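Local coordinates for protein DNA methyltransferase (Nicotiana tabacum, PDB 4ONQ) that probably methylates cytosine at its C5 position in DNA, here as the catalytic domain of a plant DRM methyltransferase bound to sinefungin, at residues 46-50 / 51-55; 132-135 / 136-140. The protein carries 5 engineered substitutions. All blocks are in the same frame, centred on the assembly; numbering follows the deposited sequence.

Contact 1: 46-50 / 51-55; sequences ALAPK and GVWDT
Ala46 meets Trp53 through its backbone. The indole NE1 of Trp53 donates to Ala46 O at 3.0 Å, with an N-H...O angle of 145°. The donor stands above the carbonyl plane, 38° out of it, and the oxygen lies at the indole edge. With chi1 at -83°, Trp53 carries its ring on the side away from its own carbonyl carbon, back toward the incoming chain. Ala48 CB approaches the pyrrole part of the ring obliquely, 3.8 Å from Trp53 CD1. Pro49 is the N-cap residue of helix 50-59. Its ring lies against CG2 of Val52. Pro49 O also takes a weak hydrogen bond from Val52 N. Lys50 begins the regular helix pattern, Lys50 O accepting from Asp54 N at 3.0 Å. The aliphatic part of Lys50 runs past the Asp54 carboxylate, with Lys50 CG 3.4 Å from Asp54 OD2. Lys50 NZ stays 4.5 Å from Asp54 OD1, a pairing of opposite charges beyond salt-bridge range. With an alanine in place of Trp53, Ala46 O would probably lose its indole donor and a gap would open beside the Ala48 methyl. The whole is a strand-to-helix connection. Ala46 follows strand 39-45 and bonds through its backbone to Lys79, at strand 79-84. The Trp53 ring packs edge-to-face with Phe67 of strand 66-69 and touches Ile83, so the start of the helix packs against the antiparallel strands 66-69 and 79-84 of the mixed sheet.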
loop_
_atom_site.group_PDB
_atom_site.type_symbol
_atom_site.label_atom_id
_atom_site.label_comp_id
_atom_site.label_asym_id
_atom_site.label_seq_id
_atom_site.Cartn_x
_atom_site.Cartn_y
_atom_site.Cartn_z
ATOM N N ALA A 46 10.451 -3.343 -3.014
ATOM C CA ALA A 46 11.248 -3.238 -4.230
ATOM C C ALA A 46 12.705 -3.632 -3.991
ATOM O O ALA A 46 13.250 -4.472 -4.705
ATOM C CB ALA A 46 11.172 -1.833 -4.797
ATOM N N LEU A 47 13.332 -3.024 -2.990
ATOM C CA LEU A 47 14.747 -3.266 -2.730
ATOM C C LEU A 47 14.982 -4.614 -2.063
ATOM O O LEU A 47 14.626 -4.822 -0.905
ATOM C CB LEU A 47 15.351 -2.138 -1.894
ATOM C CG LEU A 47 15.858 -0.944 -2.706
ATOM C CD1 LEU A 47 16.705 -1.431 -3.874
ATOM C CD2 LEU A 47 14.720 -0.066 -3.190
ATOM N N ALA A 48 15.587 -5.528 -2.811
ATOM C CA ALA A 48 15.803 -6.889 -2.350
ATOM C C ALA A 48 16.861 -7.503 -3.246
ATOM O O ALA A 48 17.028 -7.061 -4.382
ATOM C CB ALA A 48 14.504 -7.680 -2.429
ATOM N N PRO A 49 17.594 -8.510 -2.743
ATOM C CA PRO A 49 18.639 -9.108 -3.585
ATOM C C PRO A 49 18.080 -9.740 -4.861
ATOM O O PRO A 49 16.902 -10.093 -4.911
ATOM C CB PRO A 49 19.277 -10.167 -2.676
ATOM C CG PRO A 49 18.205 -10.586 -1.730
ATOM C CD PRO A 49 17.156 -9.527 -1.763
ATOM N N LYS A 50 18.930 -9.850 -5.880
ATOM C CA LYS A 50 18.559 -10.389 -7.188
ATOM C C LYS A 50 17.861 -11.749 -7.083
ATOM O O LYS A 50 16.835 -12.003 -7.737
ATOM C CB LYS A 50 19.818 -10.499 -8.060
ATOM C CG LYS A 50 19.636 -11.211 -9.388
ATOM C CD LYS A 50 19.184 -10.264 -10.488
ATOM C CE LYS A 50 19.190 -10.968 -11.840
ATOM N NZ LYS A 50 18.658 -10.105 -12.932
ATOM N N GLY A 51 18.415 -12.610 -6.234
ATOM C CA GLY A 51 17.918 -13.961 -6.061
ATOM C C GLY A 51 16.499 -14.042 -5.535
ATOM O O GLY A 51 15.752 -14.957 -5.886
ATOM N N VAL A 52 16.120 -13.089 -4.689
ATOM C CA VAL A 52 14.785 -13.100 -4.106
ATOM C C VAL A 52 13.714 -12.821 -5.159
ATOM O O VAL A 52 12.732 -13.553 -5.264
ATOM C CB VAL A 52 14.650 -12.103 -2.939
ATOM C CG1 VAL A 52 13.212 -12.066 -2.439
ATOM C CG2 VAL A 52 15.592 -12.486 -1.811
ATOM N N TRP A 53 13.910 -11.766 -5.940
ATOM C CA TRP A 53 12.966 -11.440 -6.995
ATOM C C TRP A 53 12.971 -12.514 -8.079
ATOM O O TRP A 53 11.931 -12.809 -8.670
ATOM C CB TRP A 53 13.242 -10.049 -7.570
ATOM C CG TRP A 53 12.614 -8.958 -6.752
ATOM C CD1 TRP A 53 13.255 -8.018 -5.996
ATOM C CD2 TRP A 53 11.213 -8.716 -6.587
ATOM N NE1 TRP A 53 12.337 -7.201 -5.380
ATOM C CE2 TRP A 53 11.077 -7.609 -5.729
ATOM C CE3 TRP A 53 10.059 -9.326 -7.088
ATOM C CZ2 TRP A 53 9.838 -7.102 -5.362
ATOM C CZ3 TRP A 53 8.831 -8.822 -6.719
ATOM C CH2 TRP A 53 8.730 -7.721 -5.867
ATOM N N ASP A 54 14.134 -13.112 -8.325
ATOM C CA ASP A 54 14.185 -14.266 -9.217
ATOM C C ASP A 54 13.287 -15.398 -8.705
ATOM O O ASP A 54 12.486 -15.955 -9.460
ATOM C CB ASP A 54 15.623 -14.753 -9.406
ATOM C CG ASP A 54 16.421 -13.865 -10.348
ATOM O OD1 ASP A 54 15.799 -13.146 -11.163
ATOM O OD2 ASP A 54 17.668 -13.892 -10.280
ATOM N N THR A 55 13.415 -15.715 -7.419
ATOM C CA THR A 55 12.597 -16.741 -6.775
ATOM C C THR A 55 11.106 -16.434 -6.875
ATOM O O THR A 55 10.301 -17.303 -7.222
ATOM C CB THR A 55 12.946 -16.882 -5.280
ATOM O OG1 THR A 55 14.320 -17.260 -5.136
ATOM C CG2 THR A 55 12.056 -17.929 -4.616
#

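Contact 2: 132-135 / 136-140; sequences AQLT and NRIRK
Ala132 O accepts from Asn136 N at 2.9 Å, and the same i to i+4 step recurs through the next three residues. This is the first part of alpha helix 132-143. Arg137 N donates to Gln133 O, Ile138 N to Leu134 O and Arg139 N to Thr135 O. The straightest of the four is the last, with an N-H...O angle of 165°. The side chains follow the same spacing. Gln133 and Arg137 lie on the exposed side. The Gln133 chain bends at chi2, and this turns its amide toward the next turn of helix. Gln133 OE1 comes 3.2 Å from both CG and CD of Arg137, so the carbonyl end meets methylene groups. The amide and guanidinium planes are nearly parallel, 14° apart. Leu134 and Ile138 form the apolar side, with Leu134 CG 4.4 Å from Ile138 CD1. Ile138 is buried. Both side chains touch Gln160 of helix 151-164 and Leu166 of strand 166-170. Ile138 also meets Val174 of strand 173-176. The helix therefore packs on one neighbouring helix and a two-stranded antiparallel sheet. Arg139 turns its guanidinium away from the first turn, and its NH1 makes a salt bridge with Glu143 farther along the helix. Thr135 sets OG1 between its backbone N and its carbonyl carbon, chi1 60°, where it can reach back along the helix. Ala132 O thus has two donors on the same face of its plane, Asn136 N and, at 3.2 Å, Thr135 OG1.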
loop_
_atom_site.group_PDB
_atom_site.type_symbol
_atom_site.label_atom_id
_atom_site.label_comp_id
_atom_site.label_asym_id
_atom_site.label_seq_id
_atom_site.Cartn_x
_atom_site.Cartn_y
_atom_site.Cartn_z
ATOM N N ALA A 132 10.066 11.685 21.648
ATOM C CA ALA A 132 10.103 13.060 22.126
ATOM C C ALA A 132 11.545 13.496 22.363
ATOM O O ALA A 132 11.890 14.667 22.203
ATOM C CB ALA A 132 9.291 13.187 23.412
ATOM N N GLN A 133 12.381 12.539 22.747
ATOM C CA GLN A 133 13.788 12.797 23.011
ATOM C C GLN A 133 14.478 13.360 21.773
ATOM O O GLN A 133 15.180 14.370 21.836
ATOM C CB GLN A 133 14.464 11.506 23.472
ATOM C CG GLN A 133 15.777 11.706 24.186
ATOM C CD GLN A 133 16.933 11.859 23.227
ATOM O OE1 GLN A 133 17.843 12.653 23.460
ATOM N NE2 GLN A 133 16.905 11.094 22.138
ATOM N N LEU A 134 14.256 12.710 20.640
ATOM C CA LEU A 134 14.840 13.141 19.378
ATOM C C LEU A 134 14.366 14.530 18.938
ATOM O O LEU A 134 15.181 15.369 18.554
ATOM C CB LEU A 134 14.536 12.107 18.295
ATOM C CG LEU A 134 14.935 12.461 16.865
ATOM C CD1 LEU A 134 16.445 12.652 16.742
ATOM C CD2 LEU A 134 14.445 11.372 15.930
ATOM N N THR A 135 13.057 14.778 18.993
ATOM C CA THR A 135 12.535 16.075 18.567
ATOM C C THR A 135 12.994 17.170 19.530
ATOM O O THR A 135 13.087 18.341 19.163
ATOM C CB THR A 135 10.986 16.085 18.419
ATOM O OG1 THR A 135 10.359 15.764 19.672
ATOM C CG2 THR A 135 10.539 15.101 17.356
ATOM N N ASN A 136 13.280 16.776 20.766
ATOM C CA ASN A 136 13.906 17.675 21.721
ATOM C C ASN A 136 15.330 18.016 21.287
ATOM O O ASN A 136 15.720 19.186 21.262
ATOM C CB ASN A 136 13.916 17.055 23.111
ATOM C CG ASN A 136 14.242 18.061 24.194
ATOM O OD1 ASN A 136 13.863 19.227 24.108
ATOM N ND2 ASN A 136 14.949 17.612 25.221
ATOM N N ARG A 137 16.102 16.990 20.934
ATOM C CA ARG A 137 17.455 17.211 20.436
ATOM C C ARG A 137 17.440 18.167 19.245
ATOM O O ARG A 137 18.290 19.051 19.142
ATOM C CB ARG A 137 18.141 15.894 20.049
ATOM C CG ARG A 137 18.322 14.892 21.193
ATOM C CD ARG A 137 18.766 15.558 22.494
ATOM N NE ARG A 137 19.950 16.393 22.326
ATOM C CZ ARG A 137 20.484 17.134 23.292
ATOM N NH1 ARG A 137 19.947 17.139 24.506
ATOM N NH2 ARG A 137 21.561 17.868 23.044
ATOM N N ILE A 138 16.463 17.996 18.359
ATOM C CA ILE A 138 16.366 18.829 17.161
ATOM C C ILE A 138 16.005 20.270 17.524
ATOM O O ILE A 138 16.632 21.233 17.037
ATOM C CB ILE A 138 15.368 18.232 16.147
ATOM C CG1 ILE A 138 15.933 16.925 15.585
ATOM C CG2 ILE A 138 15.097 19.199 15.020
ATOM C CD1 ILE A 138 15.038 16.262 14.573
ATOM N N ARG A 139 15.010 20.407 18.400
ATOM C CA ARG A 139 14.665 21.704 18.970
ATOM C C ARG A 139 15.896 22.435 19.498
ATOM O O ARG A 139 16.133 23.570 19.124
ATOM C CB ARG A 139 13.635 21.580 20.100
ATOM C CG ARG A 139 13.518 22.874 20.918
ATOM C CD ARG A 139 12.631 22.748 22.145
ATOM N NE ARG A 139 11.206 22.800 21.827
ATOM C CZ ARG A 139 10.514 23.926 21.679
ATOM N NH1 ARG A 139 11.123 25.099 21.796
ATOM N NH2 ARG A 139 9.219 23.882 21.400
ATOM N N LYS A 140 16.678 21.785 20.359
ATOM C CA LYS A 140 17.837 22.443 20.967
ATOM C C LYS A 140 18.934 22.741 19.950
ATOM O O LYS A 140 19.616 23.763 20.033
ATOM C CB LYS A 140 18.387 21.617 22.135
ATOM C CG LYS A 140 17.459 21.592 23.348
ATOM C CD LYS A 140 18.092 20.887 24.528
ATOM C CE LYS A 140 17.117 20.756 25.695
ATOM N NZ LYS A 140 16.621 22.070 26.188
#

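Contacts 1 and 2 are separate local helix contacts in one DRM-type methyltransferase domain. Their centres are 37 Å apart, and their nearest atoms about 22 Å apart, so they do not touch. Contact 1 borders the mixed seven-stranded sheet, and the Trp53 side chain lies about 13 Å from the bound sinefungin. That is too far for contact with the ligand. Contact 2 is more peripheral, its centre 30 Å from the centre of the chain against 19 Å for contact 1. It belongs with the small two-stranded sheet. The predicted active-site Cys316 falls in the unmodelled segment 316-335, so neither contact can be measured against it.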